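Local coordinates for putative phosphoglycolate phosphatase (Lactobacillus delbrueckii, PDB 2HI0), which probably hydrolyses the phosphate ester of 2-phosphoglycolate, being a phosphatase of the haloacid dehalogenase (HAD) superfamily, at residues K3-T14 with V180-D190; K165-V175 with I193-M203. All coordinates share one frame; numbering follows the deposited sequence. Where two conformers were deposited one is given.

Contact 1: residues K3-T14 with V180-D190. With NA (sodium ion), chain C.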
loop_
_atom_site.group_PDB
_atom_site.type_symbol
_atom_site.label_atom_id
_atom_site.label_comp_id
_atom_site.label_asym_id
_atom_site.label_seq_id
_atom_site.Cartn_x
_atom_site.Cartn_y
_atom_site.Cartn_z
ATOM N N LYS A 3 -8.109 23.265 -0.232
ATOM C CA LYS A 3 -8.379 22.319 -1.282
ATOM C C LYS A 3 -8.849 20.992 -0.660
ATOM O O LYS A 3 -9.863 20.443 -1.074
ATOM C CB LYS A 3 -7.174 22.124 -2.213
ATOM C CG LYS A 3 -7.558 21.398 -3.481
ATOM C CD LYS A 3 -6.439 21.277 -4.479
ATOM C CE LYS A 3 -7.048 20.646 -5.749
ATOM N NZ LYS A 3 -6.116 20.635 -6.910
ATOM N N TYR A 4 -8.085 20.483 0.322
ATOM C CA TYR A 4 -8.392 19.249 0.995
ATOM C C TYR A 4 -8.224 19.475 2.488
ATOM O O TYR A 4 -7.192 19.981 2.953
ATOM C CB TYR A 4 -7.502 18.095 0.516
ATOM C CG TYR A 4 -7.575 17.832 -0.964
ATOM C CD1 TYR A 4 -8.778 17.443 -1.571
ATOM C CD2 TYR A 4 -6.465 18.029 -1.784
ATOM C CE1 TYR A 4 -8.828 17.184 -2.943
ATOM C CE2 TYR A 4 -6.539 17.820 -3.148
ATOM C CZ TYR A 4 -7.723 17.410 -3.720
ATOM O OH TYR A 4 -7.804 17.183 -5.093
ATOM N N LYS A 5 -9.250 19.092 3.248
ATOM C CA LYS A 5 -9.200 19.112 4.705
ATOM C C LYS A 5 -8.644 17.786 5.284
ATOM O O LYS A 5 -8.299 17.722 6.455
ATOM C CB LYS A 5 -10.606 19.382 5.252
ATOM C CG LYS A 5 -11.133 20.746 4.862
ATOM C CD LYS A 5 -12.538 20.938 5.411
ATOM C CE LYS A 5 -13.247 22.166 4.861
ATOM N NZ LYS A 5 -14.720 21.997 5.153
ATOM N N ALA A 6 -8.572 16.735 4.469
ATOM C CA ALA A 6 -8.011 15.446 4.905
ATOM C C ALA A 6 -7.163 14.847 3.801
ATOM O O ALA A 6 -7.549 14.886 2.650
ATOM C CB ALA A 6 -9.107 14.461 5.339
ATOM N N ALA A 7 -6.005 14.286 4.173
ATOM C CA ALA A 7 -5.104 13.583 3.222
ATOM C C ALA A 7 -4.936 12.191 3.788
ATOM O O ALA A 7 -4.518 12.025 4.928
ATOM C CB ALA A 7 -3.712 14.294 3.087
ATOM N N ILE A 8 -5.336 11.216 2.980
ATOM C CA ILE A 8 -5.380 9.802 3.343
ATOM C C ILE A 8 -4.316 9.115 2.492
ATOM O O ILE A 8 -4.400 9.137 1.250
ATOM C CB ILE A 8 -6.761 9.207 3.072
ATOM C CG1 ILE A 8 -7.848 10.004 3.767
ATOM C CG2 ILE A 8 -6.805 7.751 3.554
ATOM C CD1 ILE A 8 -9.279 9.527 3.305
ATOM N N PHE A 9 -3.314 8.531 3.160
ATOM C CA PHE A 9 -2.142 7.960 2.509
ATOM C C PHE A 9 -2.161 6.427 2.574
ATOM O O PHE A 9 -2.477 5.814 3.610
ATOM C CB PHE A 9 -0.853 8.374 3.213
ATOM C CG PHE A 9 -0.591 9.853 3.199
ATOM C CD1 PHE A 9 -1.223 10.693 4.091
ATOM C CD2 PHE A 9 0.233 10.401 2.247
ATOM C CE1 PHE A 9 -0.977 12.045 4.069
ATOM C CE2 PHE A 9 0.486 11.772 2.252
ATOM C CZ PHE A 9 -0.135 12.568 3.146
ATOM N N ASP A 10 -1.770 5.824 1.473
ATOM C CA ASP A 10 -1.276 4.421 1.510
ATOM C C ASP A 10 0.094 4.409 2.242
ATOM O O ASP A 10 0.713 5.460 2.462
ATOM C CB ASP A 10 -1.108 3.887 0.098
ATOM C CG ASP A 10 -0.849 2.390 0.065
ATOM O OD1 ASP A 10 -1.318 1.628 0.941
ATOM O OD2 ASP A 10 -0.125 1.986 -0.855
HETATM N N MSE A 11 0.537 3.245 2.702
HETATM C CA MSE A 11 1.784 3.115 3.448
HETATM C C MSE A 11 2.937 2.676 2.526
HETATM O O MSE A 11 3.884 3.466 2.315
HETATM C CB MSE A 11 1.618 2.150 4.626
HETATM C CG MSE A 11 2.892 1.858 5.334
HETATM SE SE MSE A 11 2.581 1.093 7.061
HETATM C CE MSE A 11 2.254 2.630 8.193
ATOM N N ASP A 12 2.848 1.443 1.998
ATOM C CA ASP A 12 3.924 0.849 1.185
ATOM C C ASP A 12 4.205 1.665 -0.056
ATOM O O ASP A 12 3.274 1.977 -0.792
ATOM C CB ASP A 12 3.571 -0.572 0.731
ATOM C CG ASP A 12 3.559 -1.562 1.832
ATOM O OD1 ASP A 12 4.587 -1.818 2.454
ATOM O OD2 ASP A 12 2.477 -2.157 2.054
ATOM N N GLY A 13 5.452 2.078 -0.264
ATOM C CA GLY A 13 5.794 2.786 -1.508
ATOM C C GLY A 13 5.356 4.233 -1.554
ATOM O O GLY A 13 5.551 4.921 -2.548
ATOM N N THR A 14 4.747 4.712 -0.476
ATOM C CA THR A 14 4.127 6.011 -0.449
ATOM C C THR A 14 4.739 6.791 0.698
ATOM O O THR A 14 5.459 7.761 0.485
ATOM C CB THR A 14 2.579 5.924 -0.353
ATOM O OG1 THR A 14 2.092 5.114 -1.452
ATOM C CG2 THR A 14 1.979 7.262 -0.422
ATOM N N VAL A 180 -14.791 14.494 7.642
ATOM C CA VAL A 180 -14.588 15.397 6.503
ATOM C C VAL A 180 -15.383 14.887 5.306
ATOM O O VAL A 180 -15.393 13.678 5.031
ATOM C CB VAL A 180 -13.054 15.504 6.157
ATOM C CG1 VAL A 180 -12.839 16.391 4.979
ATOM C CG2 VAL A 180 -12.318 16.020 7.349
ATOM N N PRO A 181 -16.085 15.799 4.591
ATOM C CA PRO A 181 -16.795 15.377 3.397
ATOM C C PRO A 181 -15.830 14.791 2.365
ATOM O O PRO A 181 -14.671 15.238 2.241
ATOM C CB PRO A 181 -17.440 16.678 2.882
ATOM C CG PRO A 181 -17.522 17.567 4.087
ATOM C CD PRO A 181 -16.280 17.229 4.880
ATOM N N ARG A 182 -16.289 13.778 1.649
ATOM C CA ARG A 182 -15.441 13.100 0.657
ATOM C C ARG A 182 -14.861 14.037 -0.438
ATOM O O ARG A 182 -13.746 13.782 -0.984
ATOM C CB ARG A 182 -16.193 11.947 0.019
ATOM C CG ARG A 182 -16.482 10.838 0.999
ATOM C CD ARG A 182 -17.547 9.835 0.506
ATOM N NE ARG A 182 -17.886 8.898 1.594
ATOM C CZ ARG A 182 -17.255 7.753 1.793
ATOM N NH1 ARG A 182 -16.252 7.398 0.996
ATOM N NH2 ARG A 182 -17.583 6.975 2.807
ATOM N N ASP A 183 -15.571 15.113 -0.737
ATOM C CA ASP A 183 -15.095 16.056 -1.757
ATOM C C ASP A 183 -13.944 16.951 -1.234
ATOM O O ASP A 183 -13.327 17.684 -2.011
ATOM C CB ASP A 183 -16.273 16.908 -2.276
ATOM C CG ASP A 183 -16.929 17.718 -1.175
ATOM O OD1 ASP A 183 -17.724 17.136 -0.400
ATOM O OD2 ASP A 183 -16.640 18.934 -1.075
ATOM N N LYS A 184 -13.692 16.905 0.084
ATOM C CA LYS A 184 -12.576 17.605 0.722
ATOM C C LYS A 184 -11.506 16.626 1.188
ATOM O O LYS A 184 -10.653 16.988 2.008
ATOM C CB LYS A 184 -13.068 18.474 1.916
ATOM C CG LYS A 184 -13.874 19.756 1.506
ATOM C CD LYS A 184 -12.955 20.837 0.856
ATOM C CE LYS A 184 -13.655 22.168 0.677
ATOM N NZ LYS A 184 -12.922 23.101 -0.261
ATOM N N CYS A 185 -11.576 15.386 0.699
ATOM C CA CYS A 185 -10.543 14.375 0.965
ATOM C C CYS A 185 -9.702 14.111 -0.296
ATOM O O CYS A 185 -10.199 14.216 -1.412
ATOM C CB CYS A 185 -11.179 13.046 1.397
ATOM S SG CYS A 185 -12.004 13.079 2.941
ATOM N N VAL A 186 -8.422 13.777 -0.118
ATOM C CA VAL A 186 -7.620 13.264 -1.221
ATOM C C VAL A 186 -6.890 11.985 -0.745
ATOM O O VAL A 186 -6.516 11.865 0.413
ATOM C CB VAL A 186 -6.637 14.349 -1.769
ATOM C CG1 VAL A 186 -5.629 14.769 -0.697
ATOM C CG2 VAL A 186 -5.914 13.879 -3.044
ATOM N N TYR A 187 -6.786 11.024 -1.642
ATOM C CA TYR A 187 -6.095 9.775 -1.353
ATOM C C TYR A 187 -4.771 9.825 -2.104
ATOM O O TYR A 187 -4.722 10.232 -3.258
ATOM C CB TYR A 187 -6.930 8.561 -1.800
ATOM C CG TYR A 187 -6.421 7.281 -1.180
ATOM C CD1 TYR A 187 -6.828 6.836 0.080
ATOM C CD2 TYR A 187 -5.409 6.588 -1.813
ATOM C CE1 TYR A 187 -6.256 5.687 0.658
ATOM C CE2 TYR A 187 -4.853 5.446 -1.248
ATOM C CZ TYR A 187 -5.281 5.007 -0.020
ATOM O OH TYR A 187 -4.675 3.874 0.527
ATOM N N ILE A 188 -3.706 9.382 -1.464
ATOM C CA ILE A 188 -2.335 9.480 -2.013
ATOM C C ILE A 188 -1.755 8.075 -2.026
ATOM O O ILE A 188 -1.710 7.406 -1.005
ATOM C CB ILE A 188 -1.449 10.367 -1.182
ATOM C CG1 ILE A 188 -2.043 11.788 -1.026
ATOM C CG2 ILE A 188 -0.006 10.373 -1.770
ATOM C CD1 ILE A 188 -2.641 12.002 0.344
ATOM N N GLY A 189 -1.294 7.620 -3.184
ATOM C CA GLY A 189 -0.683 6.276 -3.222
ATOM C C GLY A 189 0.166 6.024 -4.463
ATOM O O GLY A 189 0.257 6.885 -5.334
ATOM N N ASP A 190 0.798 4.852 -4.527
ATOM C CA ASP A 190 1.753 4.551 -5.581
ATOM C C ASP A 190 1.289 3.492 -6.599
ATOM O O ASP A 190 2.074 3.096 -7.448
ATOM C CB ASP A 190 3.053 4.049 -4.936
ATOM C CG ASP A 190 2.854 2.716 -4.190
ATOM O OD1 ASP A 190 1.775 2.540 -3.577
ATOM O OD2 ASP A 190 3.736 1.823 -4.204
HETATM NA NA NA C . 1.321 0.930 -1.942
HETATM O O HOH W 1 -11.426 20.127 -3.250
HETATM O O HOH W 2 -0.815 0.405 -3.495
#
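Asp10 and Asp190 meet around a sodium ion where two parallel strands end: Asp10 OD2 binds it at 2.1 Å, Asp190 OD1 at 2.3 Å, and Asp12 O and a water also bind. The cation probably offsets the repulsion between Asp10 OD2 and Asp190 OD1, 3.4 Å apart in carboxylates turned 32° to each other. Asp190 CG stands between its backbone N and carbonyl carbon (chi1 64°), turning the carboxylate toward the ion. Lys165 holds Asp10 OD1 by a salt bridge, and Asp190 OD2 accepts from the backbone N of Phe212. Behind the site, Asp10 N donates to Ile188 O over 2.9 Å, and the parallel pairing continues through Ile188 N to Ile8 O. These are the two central strands of the Rossmann-like HAD core; Asp10, Asp12 and Thr14 fit its DxDx(T/V) signature, and strand 128-133 pairs with the other edge of 6-9. Alanine, valine and isoleucine fit this buried sheet beside the larger rings of Phe9 and Tyr187. Ile188 CD1 lies over the Phe9 ring, 3.7 Å from its centroid, while on the opposite side of the sheet Ile8 CG2 touches Tyr187 CD1 at 3.6 Å. Farther back, Val186 CB sits over the Tyr4 ring, 3.5 Å from its centroid, and Tyr4 OH bonds to Asp204. With an alanine at Tyr4, Val186 would probably lose its covering ring and Asp204 its hydroxyl partner.

Contact 2: residues K165-V175 with I193-M203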
loop_
_atom_site.group_PDB
_atom_site.type_symbol
_atom_site.label_atom_id
_atom_site.label_comp_id
_atom_site.label_asym_id
_atom_site.label_seq_id
_atom_site.Cartn_x
_atom_site.Cartn_y
_atom_site.Cartn_z
ATOM N N LYS A 165 -8.720 -2.889 0.242
ATOM C CA LYS A 165 -8.743 -1.922 -0.859
ATOM C C LYS A 165 -8.641 -2.794 -2.132
ATOM O O LYS A 165 -7.885 -3.805 -2.156
ATOM C CB LYS A 165 -7.543 -0.957 -0.796
ATOM C CG LYS A 165 -7.450 0.018 0.390
ATOM C CD LYS A 165 -5.981 0.408 0.672
ATOM C CE LYS A 165 -5.376 1.124 -0.517
ATOM N NZ LYS A 165 -3.907 1.368 -0.351
ATOM N N PRO A 166 -9.311 -2.392 -3.214
ATOM C CA PRO A 166 -10.010 -1.130 -3.446
ATOM C C PRO A 166 -11.488 -1.066 -3.091
ATOM O O PRO A 166 -12.111 -0.074 -3.481
ATOM C CB PRO A 166 -9.795 -0.921 -4.946
ATOM C CG PRO A 166 -9.852 -2.293 -5.534
ATOM C CD PRO A 166 -9.251 -3.205 -4.464
ATOM N N ALA A 167 -12.018 -2.025 -2.297
ATOM C CA ALA A 167 -13.367 -1.841 -1.740
ATOM C C ALA A 167 -13.341 -0.571 -0.912
ATOM O O ALA A 167 -12.277 -0.222 -0.357
ATOM C CB ALA A 167 -13.804 -3.027 -0.862
ATOM N N PRO A 168 -14.485 0.129 -0.824
ATOM C CA PRO A 168 -14.456 1.392 -0.071
ATOM C C PRO A 168 -14.455 1.259 1.456
ATOM O O PRO A 168 -14.321 2.283 2.143
ATOM C CB PRO A 168 -15.748 2.084 -0.504
ATOM C CG PRO A 168 -16.630 0.998 -0.938
ATOM C CD PRO A 168 -15.760 -0.078 -1.507
ATOM N N ASP A 169 -14.618 0.050 1.989
ATOM C CA ASP A 169 -14.947 -0.084 3.379
ATOM C C ASP A 169 -13.926 0.574 4.329
ATOM O O ASP A 169 -14.277 1.250 5.302
ATOM C CB ASP A 169 -15.078 -1.563 3.753
ATOM C CG ASP A 169 -16.105 -2.326 2.916
ATOM O OD1 ASP A 169 -16.087 -2.210 1.682
ATOM O OD2 ASP A 169 -16.898 -3.089 3.489
HETATM N N MSE A 170 -12.648 0.306 4.111
HETATM C CA MSE A 170 -11.631 0.813 5.064
HETATM C C MSE A 170 -11.550 2.334 5.005
HETATM O O MSE A 170 -11.416 2.988 6.019
HETATM C CB MSE A 170 -10.283 0.179 4.807
HETATM C CG MSE A 170 -10.301 -1.361 4.855
HETATM SE SE MSE A 170 -8.617 -2.134 4.231
HETATM C CE MSE A 170 -7.850 -1.652 5.713
ATOM N N THR A 171 -11.606 2.902 3.813
ATOM C CA THR A 171 -11.576 4.363 3.658
ATOM C C THR A 171 -12.869 4.998 4.208
ATOM O O THR A 171 -12.838 6.119 4.723
ATOM C CB THR A 171 -11.295 4.750 2.184
ATOM O OG1 THR A 171 -9.973 4.270 1.852
ATOM C CG2 THR A 171 -11.388 6.291 1.961
ATOM N N SER A 172 -13.996 4.274 4.144
ATOM C CA SER A 172 -15.242 4.769 4.729
ATOM C C SER A 172 -15.118 4.818 6.277
ATOM O O SER A 172 -15.642 5.744 6.907
ATOM C CB SER A 172 -16.439 3.931 4.341
ATOM O OG SER A 172 -16.747 4.084 2.958
ATOM N N GLU A 173 -14.419 3.831 6.868
ATOM C CA GLU A 173 -14.051 3.838 8.313
ATOM C C GLU A 173 -13.228 5.084 8.707
ATOM O O GLU A 173 -13.393 5.647 9.797
ATOM C CB GLU A 173 -13.229 2.603 8.729
ATOM C CG GLU A 173 -13.979 1.259 8.897
ATOM C CD GLU A 173 -15.139 1.345 9.856
ATOM O OE1 GLU A 173 -14.919 1.755 11.023
ATOM O OE2 GLU A 173 -16.270 1.023 9.438
ATOM N N CYS A 174 -12.292 5.444 7.832
ATOM C CA CYS A 174 -11.487 6.651 7.981
ATOM C C CYS A 174 -12.331 7.958 7.874
ATOM O O CYS A 174 -12.250 8.848 8.722
ATOM C CB CYS A 174 -10.386 6.608 6.955
ATOM S SG CYS A 174 -9.351 8.058 6.996
ATOM N N VAL A 175 -13.104 8.056 6.797
ATOM C CA VAL A 175 -13.998 9.182 6.535
ATOM C C VAL A 175 -14.934 9.444 7.715
ATOM O O VAL A 175 -15.105 10.598 8.121
ATOM C CB VAL A 175 -14.752 8.956 5.171
ATOM C CG1 VAL A 175 -16.040 9.765 5.076
ATOM C CG2 VAL A 175 -13.765 9.246 4.021
ATOM N N ILE A 193 -4.246 0.200 -7.352
ATOM C CA ILE A 193 -5.213 -0.084 -6.274
ATOM C C ILE A 193 -5.599 1.228 -5.588
ATOM O O ILE A 193 -6.763 1.386 -5.195
ATOM C CB ILE A 193 -4.657 -1.112 -5.261
ATOM C CG1 ILE A 193 -4.292 -2.407 -5.984
ATOM C CG2 ILE A 193 -5.605 -1.321 -4.036
ATOM C CD1 ILE A 193 -5.430 -2.958 -6.771
ATOM N N ASP A 194 -4.636 2.156 -5.439
ATOM C CA ASP A 194 -4.893 3.477 -4.865
ATOM C C ASP A 194 -5.780 4.352 -5.773
ATOM O O ASP A 194 -6.737 4.968 -5.310
ATOM C CB ASP A 194 -3.565 4.147 -4.505
ATOM C CG ASP A 194 -2.731 3.274 -3.580
ATOM O OD1 ASP A 194 -3.326 2.674 -2.654
ATOM O OD2 ASP A 194 -1.555 3.062 -3.877
ATOM N N ILE A 195 -5.467 4.331 -7.067
ATOM C CA ILE A 195 -6.327 4.960 -8.069
ATOM C C ILE A 195 -7.783 4.477 -7.928
ATOM O O ILE A 195 -8.725 5.273 -7.877
ATOM C CB ILE A 195 -5.783 4.735 -9.503
ATOM C CG1 ILE A 195 -4.401 5.390 -9.669
ATOM C CG2 ILE A 195 -6.743 5.315 -10.557
ATOM C CD1 ILE A 195 -3.622 5.017 -10.872
ATOM N N GLN A 196 -7.957 3.153 -7.870
ATOM C CA GLN A 196 -9.284 2.576 -7.756
ATOM C C GLN A 196 -9.989 2.862 -6.410
ATOM O O GLN A 196 -11.199 3.129 -6.344
ATOM C CB GLN A 196 -9.179 1.086 -7.971
ATOM C CG GLN A 196 -8.727 0.715 -9.375
ATOM C CD GLN A 196 -8.425 -0.767 -9.477
ATOM O OE1 GLN A 196 -9.101 -1.600 -8.830
ATOM N NE2 GLN A 196 -7.425 -1.120 -10.293
ATOM N N THR A 197 -9.224 2.778 -5.344
ATOM C CA THR A 197 -9.745 3.021 -4.017
ATOM C C THR A 197 -10.364 4.445 -3.952
ATOM O O THR A 197 -11.485 4.637 -3.435
ATOM C CB THR A 197 -8.628 2.900 -2.994
ATOM O OG1 THR A 197 -8.186 1.528 -2.940
ATOM C CG2 THR A 197 -9.126 3.321 -1.602
ATOM N N ALA A 198 -9.619 5.422 -4.472
ATOM C CA ALA A 198 -10.094 6.838 -4.519
ATOM C C ALA A 198 -11.416 6.968 -5.273
ATOM O O ALA A 198 -12.376 7.537 -4.766
ATOM C CB ALA A 198 -9.037 7.751 -5.115
ATOM N N ARG A 199 -11.456 6.408 -6.481
ATOM C CA ARG A 199 -12.689 6.495 -7.291
ATOM C C ARG A 199 -13.867 5.819 -6.605
ATOM O O ARG A 199 -14.978 6.336 -6.611
ATOM C CB ARG A 199 -12.482 5.881 -8.670
ATOM C CG ARG A 199 -13.727 6.077 -9.591
ATOM C CD ARG A 199 -13.318 6.621 -10.900
ATOM N NE ARG A 199 -14.443 7.016 -11.741
ATOM C CZ ARG A 199 -14.296 7.775 -12.825
ATOM N NH1 ARG A 199 -13.087 8.241 -13.134
ATOM N NH2 ARG A 199 -15.337 8.096 -13.599
ATOM N N ASN A 200 -13.605 4.650 -6.008
ATOM C CA ASN A 200 -14.619 3.882 -5.282
ATOM C C ASN A 200 -15.097 4.573 -3.997
ATOM O O ASN A 200 -16.218 4.334 -3.519
ATOM C CB ASN A 200 -14.163 2.408 -4.996
ATOM C CG ASN A 200 -13.862 1.617 -6.270
ATOM O OD1 ASN A 200 -14.266 2.020 -7.361
ATOM N ND2 ASN A 200 -13.102 0.513 -6.141
ATOM N N SER A 201 -14.285 5.518 -3.512
ATOM C CA SER A 201 -14.598 6.287 -2.312
ATOM C C SER A 201 -15.026 7.718 -2.633
ATOM O O SER A 201 -15.157 8.522 -1.727
ATOM C CB SER A 201 -13.394 6.320 -1.384
ATOM O OG SER A 201 -12.998 4.999 -0.989
ATOM N N GLU A 202 -15.255 8.006 -3.905
ATOM C CA GLU A 202 -15.784 9.275 -4.365
ATOM C C GLU A 202 -14.870 10.451 -3.920
ATOM O O GLU A 202 -15.342 11.511 -3.488
ATOM C CB GLU A 202 -17.241 9.468 -3.921
ATOM C CG GLU A 202 -18.215 8.323 -4.354
ATOM C CD GLU A 202 -18.435 8.150 -5.880
ATOM O OE1 GLU A 202 -18.138 9.065 -6.686
ATOM O OE2 GLU A 202 -18.933 7.071 -6.269
HETATM N N MSE A 203 -13.562 10.231 -4.051
HETATM C CA MSE A 203 -12.584 11.280 -3.735
HETATM C C MSE A 203 -11.449 11.347 -4.766
HETATM O O MSE A 203 -11.215 10.420 -5.552
HETATM C CB MSE A 203 -12.041 11.078 -2.343
HETATM C CG MSE A 203 -11.211 9.860 -2.220
HETATM SE SE MSE A 203 -10.556 9.666 -0.379
HETATM C CE MSE A 203 -12.155 9.507 0.576
HETATM O O HOH W 3 -14.883 4.981 1.137
#
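Pro166 packs against helix 192-200 at Thr197, joining the loop before helix 169-178 to the helix that follows strand 185-189, two elements of the HAD Rossmann-like core. A cis peptide bond precedes Pro166, a geometry proline tolerates better than other residues. Its ring lies alongside Gln196, pointing the same way, with CG 3.5 Å from Gln196 OE1, while Pro166 O accepts a nearly straight bond from Asn200 ND2 at 2.9 Å. Pro166 O lies in the amide plane of Asn200, whereas ND2 stands above the carbonyl plane of Pro166, about 50° out of it and off the lone pairs.

Lys165 follows the same helix with its aliphatic part: CB rests 3.3 Å from Thr197 OG1, and a bend about the CG-CD bond (chi3 62°) swings the amine to Asp194. There NZ forms a salt bridge with Asp194 OD1 at 2.7 Å. A long, flexible lysine suits this place, because the same amine also reaches Asp10 and Tyr187.

Thr197 is small enough to fit beneath both residues. Its hydroxyl is tied to Ile193 O, which also receives Thr197 N from the opposite face of the carbonyl plane. In the conformer given, Thr171 CG2 and CE of Met203, a selenomethionine, meet tip to tip, 3.6 Å apart. Beyond the helix end, water 3 donates to Pro168 O at 2.9 Å and to Ser201 OG at 2.8 Å.

How the contacts relate
Contact 1 forms the middle of the sheet and carries the sodium site at its strand ends, whereas contact 2 joins parts of the two helical elements next to it; their centres lie about 10 Å apart. The segments alternate along the chain: helix 169-178 leads into strand 185-189, which leads into helix 192-200. Lys165 of contact 2 links them most directly, its NZ making a salt bridge to Asp10 OD1 at 2.9 Å and lying 2.8 Å from Tyr187 OH. Asp194, a third partner of that amine, has its side chain about 4 Å from the sodium ion; the aspartates and Lys165 probably form the active site, as in other HAD phosphatases. At the far end, Arg182 NH2 probably bonds to Ser172 OG.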